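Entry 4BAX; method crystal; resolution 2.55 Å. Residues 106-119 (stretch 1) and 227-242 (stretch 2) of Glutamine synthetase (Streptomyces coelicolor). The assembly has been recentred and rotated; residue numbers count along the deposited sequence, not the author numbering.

Stretch 1 (106-119) AQEPVFGIEQEYTF
Stretch 2 227-242: NGAGAHTNFSTKAMRE

How do the two stretches lie against each other? Residues 110-119 form a strand that runs antiparallel to a neighbouring strand ending at Ser236, their axes 163° apart in direction and 4.5 Å at closest approach. Val110 pairs with Ser236, Phe111 with Phe235, Gly112 with Asn234 and Ile113 with Thr233. Phi and psi in stretch 1 run from -134/144 at Val110 to -120/127 at Ile113, in the ordinary beta range.

What surrounds Asn234, which with Glu114 has the most area covered? Its backbone closes a tight two-bond ring with Gly112: Gly112 N donates to Asn234 O at 2.8 Å, and Asn234 N to Gly112 O at 2.6 Å, almost straight at 178°. Its side chain (chi1 m, chi2 -57°) lies over Gly112, where a CB would sit only 3.3 Å from Asn234 ND2, so the glycine leaves room for the amide.

What does Glu114 touch? Glu114 N donates to His232 O at 2.9 Å. On the return side a water bridges, donating to Glu114 O at 2.8 Å and accepting from His232 N at 3.0 Å. The extended side chain (m, t, chi3 -16°) shares a sheet face with His232 and Asn234; Glu114 OE1 lies 3.6 Å from His232 CB.

What does Glu116 do at Gly230? Its CA-to-CB bond points toward stretch 2, and the m, t rotamer carries Glu116 OE1 to Gly230 N, which donates at 2.5 Å and 176°. Glu116 N donates to Gly230 O at 3.1 Å, so side chain and backbone both hold this glycine (-111/177).

What secures the other end? Val110 N donates to Ser236 O at 2.9 Å. Beyond it, Lys238 N, opening the helix, donates to Gln107 O at 2.9 Å, and Arg241 NH2 reaches back to Glu108 O at 2.7 Å.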

# COMPACT_ATOMS: atom_id res chain seq x y z
N ALA A 106 3.89 64.48 -5.01
CA ALA A 106 4.97 65.31 -5.53
C ALA A 106 6.37 64.68 -5.41
O ALA A 106 7.22 64.89 -6.29
CB ALA A 106 4.95 66.69 -4.85
N GLN A 107 6.61 63.90 -4.34
CA GLN A 107 7.90 63.21 -4.15
C GLN A 107 8.04 61.99 -5.06
O GLN A 107 9.14 61.45 -5.25
CB GLN A 107 8.13 62.86 -2.69
CG GLN A 107 8.17 64.07 -1.79
CD GLN A 107 8.64 63.76 -0.38
OE1 GLN A 107 9.70 63.16 -0.18
NE2 GLN A 107 7.86 64.19 0.60
N GLU A 108 6.90 61.57 -5.61
CA GLU A 108 6.83 60.45 -6.54
C GLU A 108 7.44 59.15 -5.98
O GLU A 108 8.35 58.56 -6.58
CB GLU A 108 7.47 60.82 -7.88
CG GLU A 108 6.90 62.12 -8.41
CD GLU A 108 7.31 62.42 -9.84
OE1 GLU A 108 8.18 61.69 -10.37
OE2 GLU A 108 6.77 63.39 -10.41
N PRO A 109 6.90 58.67 -4.85
CA PRO A 109 7.45 57.44 -4.27
C PRO A 109 7.19 56.24 -5.18
O PRO A 109 6.12 56.14 -5.79
CB PRO A 109 6.68 57.32 -2.95
CG PRO A 109 5.39 58.04 -3.20
CD PRO A 109 5.74 59.18 -4.09
N VAL A 110 8.17 55.34 -5.25
CA VAL A 110 8.08 54.14 -6.07
C VAL A 110 8.55 52.94 -5.23
O VAL A 110 9.44 53.07 -4.38
CB VAL A 110 8.95 54.29 -7.33
CG1 VAL A 110 9.02 53.00 -8.12
CG2 VAL A 110 8.42 55.42 -8.21
N PHE A 111 7.93 51.79 -5.43
CA PHE A 111 8.26 50.63 -4.62
C PHE A 111 8.56 49.40 -5.45
O PHE A 111 7.96 49.19 -6.51
CB PHE A 111 7.11 50.31 -3.67
CG PHE A 111 6.95 51.30 -2.57
CD1 PHE A 111 6.14 52.42 -2.73
CD2 PHE A 111 7.63 51.14 -1.37
CE1 PHE A 111 6.00 53.35 -1.71
CE2 PHE A 111 7.49 52.07 -0.34
CZ PHE A 111 6.68 53.18 -0.51
N GLY A 112 9.48 48.59 -4.93
CA GLY A 112 9.67 47.24 -5.41
C GLY A 112 9.58 46.29 -4.22
O GLY A 112 10.18 46.53 -3.17
N ILE A 113 8.82 45.21 -4.39
CA ILE A 113 8.71 44.21 -3.32
C ILE A 113 9.18 42.81 -3.75
O ILE A 113 8.75 42.26 -4.79
CB ILE A 113 7.27 44.18 -2.70
CG1 ILE A 113 6.89 45.61 -2.26
CG2 ILE A 113 7.19 43.23 -1.51
CD1 ILE A 113 5.47 45.77 -1.83
N GLU A 114 10.09 42.24 -2.96
CA GLU A 114 10.61 40.91 -3.23
C GLU A 114 9.84 39.95 -2.31
O GLU A 114 10.11 39.85 -1.11
CB GLU A 114 12.10 40.88 -2.95
CG GLU A 114 12.87 42.02 -3.66
CD GLU A 114 14.37 42.03 -3.36
OE1 GLU A 114 14.80 41.36 -2.38
OE2 GLU A 114 15.12 42.70 -4.11
N GLN A 115 8.90 39.22 -2.90
CA GLN A 115 7.93 38.47 -2.13
C GLN A 115 8.30 37.02 -2.03
O GLN A 115 8.34 36.30 -3.03
CB GLN A 115 6.55 38.60 -2.78
CG GLN A 115 5.51 37.64 -2.22
CD GLN A 115 4.93 38.07 -0.86
OE1 GLN A 115 4.16 39.06 -0.75
NE2 GLN A 115 5.28 37.31 0.19
N GLU A 116 8.56 36.60 -0.80
CA GLU A 116 8.96 35.24 -0.56
C GLU A 116 7.78 34.38 -0.08
O GLU A 116 6.82 34.88 0.51
CB GLU A 116 10.11 35.19 0.45
CG GLU A 116 11.39 35.88 -0.07
CD GLU A 116 12.56 35.83 0.92
OE1 GLU A 116 12.31 35.61 2.14
OE2 GLU A 116 13.72 35.99 0.47
N TYR A 117 7.88 33.08 -0.34
CA TYR A 117 6.88 32.13 0.10
C TYR A 117 7.48 30.75 0.14
O TYR A 117 8.46 30.48 -0.56
CB TYR A 117 5.66 32.16 -0.81
CG TYR A 117 5.99 31.86 -2.27
CD1 TYR A 117 6.50 32.85 -3.11
CD2 TYR A 117 5.80 30.60 -2.80
CE1 TYR A 117 6.81 32.58 -4.43
CE2 TYR A 117 6.10 30.33 -4.13
CZ TYR A 117 6.60 31.32 -4.93
OH TYR A 117 6.89 31.03 -6.25
N THR A 118 6.84 29.85 0.89
CA THR A 118 7.31 28.47 1.02
C THR A 118 6.19 27.50 0.66
O THR A 118 5.06 27.65 1.13
CB THR A 118 7.83 28.20 2.46
OG1 THR A 118 8.65 29.30 2.90
CG2 THR A 118 8.64 26.90 2.52
N PHE A 119 6.52 26.50 -0.16
CA PHE A 119 5.55 25.44 -0.50
C PHE A 119 5.38 24.39 0.60
O PHE A 119 6.36 23.93 1.21
CB PHE A 119 5.92 24.74 -1.81
CG PHE A 119 5.63 25.55 -3.03
CD1 PHE A 119 4.42 26.17 -3.18
CD2 PHE A 119 6.62 25.73 -4.01
CE1 PHE A 119 4.16 26.95 -4.32
CE2 PHE A 119 6.37 26.51 -5.13
CZ PHE A 119 5.14 27.12 -5.29
N ASN A 227 15.74 29.06 6.75
CA ASN A 227 15.51 30.45 6.39
C ASN A 227 14.08 30.94 6.55
O ASN A 227 13.12 30.25 6.17
CB ASN A 227 16.00 30.72 4.97
CG ASN A 227 17.27 31.54 4.95
OD1 ASN A 227 18.19 31.32 5.75
ND2 ASN A 227 17.35 32.48 4.01
N GLY A 228 13.95 32.16 7.05
CA GLY A 228 12.66 32.81 7.12
C GLY A 228 12.20 33.34 5.77
O GLY A 228 12.98 33.42 4.81
N ALA A 229 10.91 33.66 5.68
CA ALA A 229 10.36 34.23 4.46
C ALA A 229 10.08 35.72 4.66
O ALA A 229 9.30 36.10 5.55
CB ALA A 229 9.09 33.46 4.02
N GLY A 230 10.73 36.56 3.87
CA GLY A 230 10.50 38.00 3.98
C GLY A 230 9.79 38.64 2.79
O GLY A 230 9.48 37.96 1.80
N ALA A 231 9.52 39.95 2.91
CA ALA A 231 9.07 40.79 1.80
C ALA A 231 9.89 42.08 1.77
O ALA A 231 9.43 43.12 2.26
CB ALA A 231 7.56 41.11 1.91
N HIS A 232 11.14 41.99 1.29
CA HIS A 232 12.03 43.14 1.24
C HIS A 232 11.41 44.20 0.35
O HIS A 232 10.92 43.90 -0.75
CB HIS A 232 13.41 42.76 0.69
CG HIS A 232 14.23 41.94 1.63
ND1 HIS A 232 13.77 41.54 2.86
CD2 HIS A 232 15.50 41.48 1.53
CE1 HIS A 232 14.71 40.84 3.48
NE2 HIS A 232 15.77 40.80 2.70
N THR A 233 11.44 45.45 0.82
CA THR A 233 10.81 46.54 0.10
C THR A 233 11.83 47.58 -0.35
O THR A 233 12.62 48.11 0.45
CB THR A 233 9.71 47.18 0.95
OG1 THR A 233 8.81 46.16 1.41
CG2 THR A 233 8.94 48.20 0.13
N ASN A 234 11.82 47.84 -1.65
CA ASN A 234 12.69 48.81 -2.28
C ASN A 234 11.93 50.11 -2.47
O ASN A 234 10.81 50.12 -2.99
CB ASN A 234 13.18 48.29 -3.63
CG ASN A 234 13.91 46.96 -3.51
OD1 ASN A 234 14.90 46.83 -2.78
ND2 ASN A 234 13.39 45.95 -4.21
N PHE A 235 12.56 51.20 -2.05
CA PHE A 235 11.88 52.48 -2.02
C PHE A 235 12.74 53.65 -2.46
O PHE A 235 13.91 53.74 -2.07
CB PHE A 235 11.33 52.72 -0.62
CG PHE A 235 10.96 54.14 -0.38
CD1 PHE A 235 9.80 54.67 -0.91
CD2 PHE A 235 11.80 54.96 0.37
CE1 PHE A 235 9.46 55.98 -0.67
CE2 PHE A 235 11.46 56.28 0.61
CZ PHE A 235 10.29 56.79 0.09
N SER A 236 12.14 54.55 -3.23
CA SER A 236 12.81 55.79 -3.64
C SER A 236 11.79 56.87 -3.94
O SER A 236 10.62 56.60 -4.22
CB SER A 236 13.74 55.57 -4.86
OG SER A 236 13.02 55.46 -6.09
N THR A 237 12.27 58.11 -3.92
CA THR A 237 11.51 59.27 -4.33
C THR A 237 12.34 59.87 -5.45
O THR A 237 13.46 59.42 -5.67
CB THR A 237 11.38 60.30 -3.20
OG1 THR A 237 12.70 60.73 -2.79
CG2 THR A 237 10.58 59.74 -2.00
N LYS A 238 11.80 60.89 -6.12
CA LYS A 238 12.50 61.52 -7.24
C LYS A 238 13.86 62.06 -6.75
O LYS A 238 14.89 61.88 -7.42
CB LYS A 238 11.66 62.64 -7.83
CG LYS A 238 12.20 63.25 -9.13
CD LYS A 238 11.36 64.46 -9.58
CE LYS A 238 11.38 65.60 -8.55
NZ LYS A 238 12.68 66.34 -8.43
N ALA A 239 13.84 62.67 -5.57
CA ALA A 239 15.05 63.20 -4.94
C ALA A 239 16.07 62.10 -4.62
O ALA A 239 17.28 62.28 -4.83
CB ALA A 239 14.68 63.96 -3.67
N MET A 240 15.60 60.96 -4.14
CA MET A 240 16.49 59.85 -3.85
C MET A 240 17.13 59.29 -5.12
O MET A 240 18.30 58.91 -5.14
CB MET A 240 15.73 58.76 -3.09
CG MET A 240 15.37 59.20 -1.68
SD MET A 240 14.17 58.11 -0.90
CE MET A 240 15.22 56.68 -0.55
N ARG A 241 16.36 59.23 -6.20
CA ARG A 241 16.89 58.82 -7.49
C ARG A 241 17.87 59.84 -8.06
O ARG A 241 18.73 59.51 -8.88
CB ARG A 241 15.79 58.48 -8.49
CG ARG A 241 14.70 57.60 -7.95
CD ARG A 241 13.70 57.20 -9.02
NE ARG A 241 12.54 58.10 -9.01
CZ ARG A 241 11.55 58.06 -8.11
NH1 ARG A 241 11.58 57.17 -7.10
NH2 ARG A 241 10.54 58.92 -8.19
N GLU A 242 17.70 61.10 -7.66
CA GLU A 242 18.60 62.17 -8.07
C GLU A 242 19.89 62.33 -7.26
O GLU A 242 20.94 62.61 -7.84
CB GLU A 242 17.85 63.51 -8.24
CG GLU A 242 17.15 63.59 -9.61
CD GLU A 242 15.95 64.54 -9.66
OE1 GLU A 242 15.86 65.45 -8.81
OE2 GLU A 242 15.07 64.36 -10.54
O HOH W 1 11.69 63.34 -1.80
O HOH W 2 12.07 39.18 0.75